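PDB 6ZXU: oxidoreductase, NAD-binding/iron-sulfur cluster-binding protein from Nitratireductor pacificus pht-3B, which carries out reductive dehalogenation with cobalamin as cofactor and probably receives its electrons through two [4Fe-4S] clusters. Local coordinates for residues Gly166-Arg171 and Gly387-Ala392. Numbering follows the deposited sequence.
Sequences GTNAAR and GYYLGA
Arg171 and Tyr389 reach across to each other's helices, the arginine chain running over one face of the tyrosine ring. Tyr389 CG lies anti to the backbone N (chi1 172°), and the ring reaches the start of helix 168-190, where its hydroxyl donates a hydrogen bond at 2.7 Å to OG1 of Thr167, the residue at the N-cap position. OG1 is also hydrogen-bonded to the carbonyl of Ile164, and the Asp64 carboxylate takes the backbone N-H groups of Asn168 and Ala169. The Tyr389 OH is packed closely here, 3.1 Å from Asn168 CA and 3.4 Å from Arg171 CB. Above the ring, Arg171 CD makes a CH-pi contact 4.3 Å from the centroid, and the guanidinium plane is turned 38° from that of the ring. Side-on, NE and NH2 both donate to the Tyr389 carbonyl oxygen, each at 2.9 Å. That oxygen lies almost in the guanidinium plane, and the paired bonds restrain the group's rotation; NH1 is hydrogen-bonded to the carbonyl oxygen of Gln149. The accepting carbonyl belongs to the last turn of helix 376-390, which ends in a Schellman motif at Gly391, a residue with positive phi. Arg171 links this C-terminus to the first turn of helix 168-190, and its positive charge probably suits the negative end of the helix dipole. A water bridges NH2, through a weak bond, to the carbonyl of Tyr388. At the rim of the ring, Asn168 ND2 sits in plane, 3.8 Å from Tyr389 CE1, and is hydrogen-bonded to the Gly151 carbonyl. Leu390 CD2 meets Arg171 CG at 4.0 Å.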
loop_
_atom_site.group_PDB
_atom_site.type_symbol
_atom_site.label_atom_id
_atom_site.label_comp_id
_atom_site.label_asym_id
_atom_site.label_seq_id
_atom_site.Cartn_x
_atom_site.Cartn_y
_atom_site.Cartn_z
ATOM N N GLY A 166 -0.725 8.722 24.384
ATOM C CA GLY A 166 -0.657 10.136 24.225
ATOM C C GLY A 166 -0.222 10.655 22.858
ATOM O O GLY A 166 -0.099 11.856 22.687
ATOM N N THR A 167 0.008 9.783 21.873
ATOM C CA THR A 167 0.493 10.222 20.570
ATOM C C THR A 167 -0.591 10.188 19.458
ATOM O O THR A 167 -0.295 10.481 18.331
ATOM C CB THR A 167 1.649 9.329 20.078
ATOM O OG1 THR A 167 1.136 8.013 19.800
ATOM C CG2 THR A 167 2.758 9.255 21.122
ATOM N N ASN A 168 -1.813 9.963 19.815
ATOM C CA ASN A 168 -2.810 9.663 18.799
ATOM C C ASN A 168 -3.214 10.849 17.974
ATOM O O ASN A 168 -3.324 10.775 16.755
ATOM C CB ASN A 168 -4.008 8.998 19.456
ATOM C CG ASN A 168 -4.535 7.836 18.651
ATOM O OD1 ASN A 168 -4.477 7.828 17.413
ATOM N ND2 ASN A 168 -5.007 6.852 19.322
ATOM N N ALA A 169 -3.334 11.995 18.593
ATOM C CA ALA A 169 -3.693 13.200 17.846
ATOM C C ALA A 169 -2.617 13.629 16.916
ATOM O O ALA A 169 -2.875 14.023 15.794
ATOM C CB ALA A 169 -4.013 14.328 18.810
ATOM N N ALA A 170 -1.376 13.499 17.338
ATOM C CA ALA A 170 -0.215 13.783 16.437
ATOM C C ALA A 170 -0.017 12.737 15.326
ATOM O O ALA A 170 0.210 13.065 14.191
ATOM C CB ALA A 170 1.060 13.894 17.260
ATOM N N ARG A 171 -0.166 11.465 15.674
ATOM C CA ARG A 171 -0.204 10.377 14.698
ATOM C C ARG A 171 -1.322 10.606 13.659
ATOM O O ARG A 171 -1.108 10.526 12.465
ATOM C CB ARG A 171 -0.394 9.057 15.444
ATOM C CG ARG A 171 -0.626 7.787 14.615
ATOM C CD ARG A 171 -2.112 7.574 14.518
ATOM N NE ARG A 171 -2.579 6.318 13.973
ATOM C CZ ARG A 171 -3.750 6.196 13.388
ATOM N NH1 ARG A 171 -4.600 7.208 13.338
ATOM N NH2 ARG A 171 -4.131 5.027 12.930
ATOM N N GLY A 387 3.454 -0.991 14.352
ATOM C CA GLY A 387 3.108 -0.999 12.901
ATOM C C GLY A 387 1.599 -0.980 12.672
ATOM O O GLY A 387 1.143 -0.227 11.829
ATOM N N TYR A 388 0.821 -1.711 13.464
ATOM C CA TYR A 388 -0.651 -1.755 13.288
ATOM C C TYR A 388 -1.292 -0.430 13.659
ATOM O O TYR A 388 -2.082 0.127 12.906
ATOM C CB TYR A 388 -1.261 -2.937 14.014
ATOM C CG TYR A 388 -0.808 -4.261 13.432
ATOM C CD1 TYR A 388 -1.069 -4.592 12.080
ATOM C CD2 TYR A 388 -0.173 -5.196 14.192
ATOM C CE1 TYR A 388 -0.641 -5.772 11.551
ATOM C CE2 TYR A 388 0.239 -6.433 13.658
ATOM C CZ TYR A 388 0.015 -6.705 12.349
ATOM O OH TYR A 388 0.404 -7.910 11.781
ATOM N N TYR A 389 -0.766 0.191 14.701
ATOM C CA TYR A 389 -1.190 1.515 15.111
ATOM C C TYR A 389 -1.025 2.554 14.043
ATOM O O TYR A 389 -1.851 3.462 13.902
ATOM C CB TYR A 389 -0.379 1.951 16.372
ATOM C CG TYR A 389 -0.570 3.353 16.816
ATOM C CD1 TYR A 389 -1.804 3.826 17.335
ATOM C CD2 TYR A 389 0.481 4.233 16.795
ATOM C CE1 TYR A 389 -1.939 5.134 17.828
ATOM C CE2 TYR A 389 0.356 5.521 17.308
ATOM C CZ TYR A 389 -0.878 5.953 17.814
ATOM O OH TYR A 389 -0.948 7.225 18.274
ATOM N N LEU A 390 0.074 2.470 13.320
ATOM C CA LEU A 390 0.397 3.454 12.315
ATOM C C LEU A 390 -0.256 3.150 11.006
ATOM O O LEU A 390 -0.279 3.993 10.115
ATOM C CB LEU A 390 1.938 3.546 12.126
ATOM C CG LEU A 390 2.747 4.060 13.318
ATOM C CD1 LEU A 390 4.221 3.805 13.110
ATOM C CD2 LEU A 390 2.481 5.559 13.432
ATOM N N GLY A 391 -0.792 1.967 10.842
ATOM C CA GLY A 391 -1.603 1.644 9.628
ATOM C C GLY A 391 -1.165 0.472 8.779
ATOM O O GLY A 391 -1.671 0.295 7.673
ATOM N N ALA A 392 -0.183 -0.314 9.234
ATOM C CA ALA A 392 0.192 -1.506 8.461
ATOM C C ALA A 392 -0.936 -2.522 8.421
ATOM O O ALA A 392 -1.712 -2.632 9.348
ATOM C CB ALA A 392 1.464 -2.121 9.047
HETATM O O HOH W 1 -4.290 2.055 12.587
#